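Local coordinates for protein glycerol dehydrogenase (Schizosaccharomyces pombe, PDB 1TA9) that oxidises glycerol to dihydroxyacetone with NAD(+), probably at a catalytic zinc ion, in the assimilation of glycerol, at residues B[177-189]-B[297-309]. Residues are numbered along the deposited sequence; the frame is centred on the assembly and turned at random.
Sequences TTASSDAATSSLS and ANTLMSGLGFENG. With K (potassium ion), chain J.
Asp182 and Ser302 meet because the serine OG stands anti to its own backbone N (chi1 -170°), while Asp182 CG is tucked between its N and its carbonyl carbon (chi1 51°). Ser302 OG gives its proton to the anti lone pair of Asp182 OD2 at 2.5 Å, and that same oxygen binds the potassium ion at 2.7 Å. Asp232, Ser235 and Thr236 of helix 223-245 share the ion; Thr236 also hydrogen-bonds Ser302 OG. The Phe306 ring lies next to this carboxylate, its plane 26° from the carboxylate plane, with Phe306 CE2 3.7 Å from Asp182 OD1. Leu188 CD1 reaches the ring edge in plane, and Ser186 CB approaches Phe306 CZ obliquely at 3.6 Å. An alanine in place of Phe306 would probably open a gap beside Asp182, Ser186 and Leu188 and take away the ring against which OD1 rests. The next residue, Glu307, stretches its extended chain to the 186-187 backbone: OE1 takes a weak hydrogen bond from Ser187 N, while Asn207 ND2 hydrogen-bonds OE2. Water 3 gives a proton to Glu307 OE2 at 2.6 Å and also sits beside Thr185 OG1. Thr185 OG1 packs 3.4 Å from Gly303 CA, where a CB would clash. Water 2 accepts from Thr185 N and gives to Thr299 O and, weakly, to Asp182 O; water 1 links Ser181 O to Thr299 OG1, which also bonds Val295 O. At the far end Asn298 ND2 donates to Ala179 O (3.2 Å), holding the loop that probably binds NAD(+) to helix 289-307. Segment 177-189 thus lies along a buried helix between the nucleotide-binding sheet and the helical, metal-binding part of this iron-containing alcohol dehydrogenase fold. Two grips on OD2, from ion and serine, probably set how the carboxylate is turned beside the zinc site.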
loop_
_atom_site.group_PDB
_atom_site.type_symbol
_atom_site.label_atom_id
_atom_site.label_comp_id
_atom_site.label_asym_id
_atom_site.label_seq_id
_atom_site.Cartn_x
_atom_site.Cartn_y
_atom_site.Cartn_z
ATOM N N THR B 177 24.588 -0.564 -38.012
ATOM C CA THR B 177 23.937 0.531 -38.722
ATOM C C THR B 177 22.423 0.548 -38.498
ATOM O O THR B 177 21.704 1.394 -39.038
ATOM C CB THR B 177 24.253 0.473 -40.227
ATOM O OG1 THR B 177 23.941 -0.828 -40.737
ATOM C CG2 THR B 177 25.732 0.764 -40.456
ATOM N N THR B 178 21.956 -0.399 -37.693
ATOM C CA THR B 178 20.552 -0.497 -37.310
ATOM C C THR B 178 20.597 -1.089 -35.909
ATOM O O THR B 178 21.605 -1.668 -35.511
ATOM C CB THR B 178 19.743 -1.452 -38.211
ATOM O OG1 THR B 178 20.336 -2.753 -38.178
ATOM C CG2 THR B 178 19.703 -0.938 -39.647
ATOM N N ALA B 179 19.520 -0.934 -35.155
ATOM C CA ALA B 179 19.480 -1.480 -33.804
ATOM C C ALA B 179 18.429 -2.584 -33.803
ATOM O O ALA B 179 17.459 -2.523 -33.051
ATOM C CB ALA B 179 19.106 -0.379 -32.814
ATOM N N SER B 180 18.640 -3.597 -34.643
ATOM C CA SER B 180 17.680 -4.689 -34.789
ATOM C C SER B 180 17.927 -5.988 -34.024
ATOM O O SER B 180 17.089 -6.888 -34.058
ATOM C CB SER B 180 17.507 -5.012 -36.275
ATOM O OG SER B 180 18.741 -5.390 -36.856
ATOM N N SER B 181 19.064 -6.094 -33.345
ATOM C CA SER B 181 19.387 -7.285 -32.562
ATOM C C SER B 181 20.495 -6.907 -31.588
ATOM O O SER B 181 21.067 -5.822 -31.688
ATOM C CB SER B 181 19.872 -8.424 -33.467
ATOM O OG SER B 181 21.255 -8.288 -33.765
ATOM N N ASP B 182 20.800 -7.794 -30.647
ATOM C CA ASP B 182 21.856 -7.518 -29.674
ATOM C C ASP B 182 23.127 -8.308 -29.982
ATOM O O ASP B 182 23.921 -8.600 -29.089
ATOM C CB ASP B 182 21.379 -7.837 -28.248
ATOM C CG ASP B 182 20.774 -9.225 -28.126
ATOM O OD1 ASP B 182 21.159 -10.110 -28.914
ATOM O OD2 ASP B 182 19.920 -9.439 -27.231
ATOM N N ALA B 183 23.330 -8.635 -31.254
ATOM C CA ALA B 183 24.506 -9.403 -31.655
ATOM C C ALA B 183 25.811 -8.605 -31.613
ATOM O O ALA B 183 26.884 -9.170 -31.404
ATOM C CB ALA B 183 24.299 -9.968 -33.055
ATOM N N ALA B 184 25.712 -7.294 -31.803
ATOM C CA ALA B 184 26.885 -6.425 -31.836
ATOM C C ALA B 184 27.955 -6.654 -30.763
ATOM O O ALA B 184 29.125 -6.860 -31.076
ATOM C CB ALA B 184 26.433 -4.959 -31.814
ATOM N N THR B 185 27.558 -6.630 -29.500
ATOM C CA THR B 185 28.514 -6.777 -28.405
ATOM C C THR B 185 28.961 -8.187 -28.052
ATOM O O THR B 185 29.911 -8.349 -27.288
ATOM C CB THR B 185 27.949 -6.194 -27.101
ATOM O OG1 THR B 185 26.916 -7.063 -26.617
ATOM C CG2 THR B 185 27.372 -4.802 -27.334
ATOM N N SER B 186 28.299 -9.202 -28.598
ATOM C CA SER B 186 28.614 -10.578 -28.230
ATOM C C SER B 186 29.844 -11.247 -28.823
ATOM O O SER B 186 30.359 -10.855 -29.874
ATOM C CB SER B 186 27.403 -11.474 -28.492
ATOM O OG SER B 186 27.268 -11.749 -29.872
ATOM N N SER B 187 30.289 -12.283 -28.122
ATOM C CA SER B 187 31.444 -13.079 -28.512
ATOM C C SER B 187 30.947 -14.264 -29.325
ATOM O O SER B 187 31.707 -15.184 -29.622
ATOM C CB SER B 187 32.159 -13.607 -27.269
ATOM O OG SER B 187 32.417 -12.569 -26.346
ATOM N N LEU B 188 29.664 -14.242 -29.670
ATOM C CA LEU B 188 29.060 -15.331 -30.428
ATOM C C LEU B 188 28.953 -15.035 -31.914
ATOM O O LEU B 188 29.092 -13.896 -32.357
ATOM C CB LEU B 188 27.648 -15.637 -29.920
ATOM C CG LEU B 188 27.314 -15.677 -28.429
ATOM C CD1 LEU B 188 25.933 -16.298 -28.270
ATOM C CD2 LEU B 188 28.341 -16.484 -27.668
ATOM N N SER B 189 28.684 -16.090 -32.670
ATOM C CA SER B 189 28.501 -16.003 -34.109
ATOM C C SER B 189 27.548 -17.115 -34.502
ATOM O O SER B 189 27.877 -18.297 -34.388
ATOM C CB SER B 189 29.832 -16.163 -34.843
ATOM O OG SER B 189 30.568 -14.954 -34.802
ATOM N N ALA B 297 19.449 0.143 -24.896
ATOM C CA ALA B 297 18.808 -1.070 -24.395
ATOM C C ALA B 297 18.910 -2.215 -25.405
ATOM O O ALA B 297 19.199 -3.357 -25.040
ATOM C CB ALA B 297 17.341 -0.793 -24.072
ATOM N N ASN B 298 18.680 -1.898 -26.673
ATOM C CA ASN B 298 18.733 -2.896 -27.735
ATOM C C ASN B 298 20.133 -3.426 -28.000
ATOM O O ASN B 298 20.301 -4.564 -28.435
ATOM C CB ASN B 298 18.204 -2.302 -29.047
ATOM C CG ASN B 298 16.695 -2.197 -29.081
ATOM O OD1 ASN B 298 16.018 -2.429 -28.081
ATOM N ND2 ASN B 298 16.158 -1.838 -30.242
ATOM N N THR B 299 21.136 -2.594 -27.752
ATOM C CA THR B 299 22.515 -2.969 -28.038
ATOM C C THR B 299 23.359 -3.330 -26.823
ATOM O O THR B 299 23.736 -4.488 -26.649
ATOM C CB THR B 299 23.215 -1.835 -28.812
ATOM O OG1 THR B 299 22.296 -1.279 -29.765
ATOM C CG2 THR B 299 24.427 -2.371 -29.565
ATOM N N LEU B 300 23.658 -2.346 -25.985
ATOM C CA LEU B 300 24.484 -2.595 -24.804
ATOM C C LEU B 300 23.811 -3.436 -23.724
ATOM O O LEU B 300 24.332 -4.485 -23.332
ATOM C CB LEU B 300 24.946 -1.270 -24.189
ATOM C CG LEU B 300 25.823 -1.346 -22.934
ATOM C CD1 LEU B 300 27.158 -2.008 -23.260
ATOM C CD2 LEU B 300 26.045 0.056 -22.393
ATOM N N MET B 301 22.655 -2.988 -23.242
ATOM C CA MET B 301 21.961 -3.713 -22.179
ATOM C C MET B 301 21.545 -5.124 -22.579
ATOM O O MET B 301 21.844 -6.097 -21.883
ATOM C CB MET B 301 20.739 -2.923 -21.713
ATOM C CG MET B 301 21.069 -1.570 -21.101
ATOM S SD MET B 301 19.564 -0.724 -20.613
ATOM C CE MET B 301 19.702 0.851 -21.521
ATOM N N SER B 302 20.846 -5.245 -23.696
ATOM C CA SER B 302 20.420 -6.561 -24.132
ATOM C C SER B 302 21.640 -7.450 -24.390
ATOM O O SER B 302 21.643 -8.633 -24.046
ATOM C CB SER B 302 19.562 -6.441 -25.388
ATOM O OG SER B 302 18.953 -7.683 -25.682
ATOM N N GLY B 303 22.682 -6.864 -24.973
ATOM C CA GLY B 303 23.895 -7.608 -25.262
ATOM C C GLY B 303 24.588 -8.156 -24.029
ATOM O O GLY B 303 24.810 -9.360 -23.924
ATOM N N LEU B 304 24.934 -7.283 -23.090
ATOM C CA LEU B 304 25.602 -7.722 -21.869
ATOM C C LEU B 304 24.655 -8.538 -20.998
ATOM O O LEU B 304 25.081 -9.454 -20.291
ATOM C CB LEU B 304 26.100 -6.521 -21.065
ATOM C CG LEU B 304 27.201 -5.658 -21.677
ATOM C CD1 LEU B 304 27.480 -4.476 -20.749
ATOM C CD2 LEU B 304 28.454 -6.499 -21.879
ATOM N N GLY B 305 23.371 -8.194 -21.054
ATOM C CA GLY B 305 22.365 -8.888 -20.268
ATOM C C GLY B 305 22.160 -10.336 -20.664
ATOM O O GLY B 305 21.932 -11.189 -19.809
ATOM N N PHE B 306 22.241 -10.630 -21.958
ATOM C CA PHE B 306 22.054 -12.002 -22.407
ATOM C C PHE B 306 23.340 -12.829 -22.317
ATOM O O PHE B 306 23.314 -13.967 -21.857
ATOM C CB PHE B 306 21.474 -12.026 -23.836
ATOM C CG PHE B 306 22.490 -12.262 -24.923
ATOM C CD1 PHE B 306 23.016 -13.533 -25.144
ATOM C CD2 PHE B 306 22.904 -11.215 -25.741
ATOM C CE1 PHE B 306 23.940 -13.756 -26.166
ATOM C CE2 PHE B 306 23.827 -11.431 -26.765
ATOM C CZ PHE B 306 24.346 -12.705 -26.976
ATOM N N GLU B 307 24.468 -12.259 -22.727
ATOM C CA GLU B 307 25.717 -13.011 -22.696
ATOM C C GLU B 307 26.195 -13.330 -21.278
ATOM O O GLU B 307 26.775 -14.395 -21.035
ATOM C CB GLU B 307 26.815 -12.270 -23.469
ATOM C CG GLU B 307 28.072 -13.109 -23.680
ATOM C CD GLU B 307 29.075 -12.477 -24.637
ATOM O OE1 GLU B 307 30.094 -13.133 -24.939
ATOM O OE2 GLU B 307 28.856 -11.333 -25.089
ATOM N N ASN B 308 25.953 -12.417 -20.344
ATOM C CA ASN B 308 26.362 -12.637 -18.967
ATOM C C ASN B 308 25.316 -13.412 -18.200
ATOM O O ASN B 308 25.553 -13.871 -17.079
ATOM C CB ASN B 308 26.679 -11.306 -18.306
ATOM C CG ASN B 308 28.000 -10.754 -18.784
ATOM O OD1 ASN B 308 29.054 -11.336 -18.514
ATOM N ND2 ASN B 308 27.956 -9.650 -19.521
ATOM N N GLY B 309 24.154 -13.551 -18.828
ATOM C CA GLY B 309 23.075 -14.331 -18.258
ATOM C C GLY B 309 23.055 -15.554 -19.156
ATOM O O GLY B 309 23.918 -16.428 -19.047
HETATM K K K J . 18.006 -11.164 -26.542
HETATM O O HOH W 1 20.823 -3.122 -31.509
HETATM O O HOH W 2 24.691 -6.007 -28.658
HETATM O O HOH W 3 27.230 -9.377 -25.332
HETATM O O HOH W 4 17.973 -13.069 -24.803
#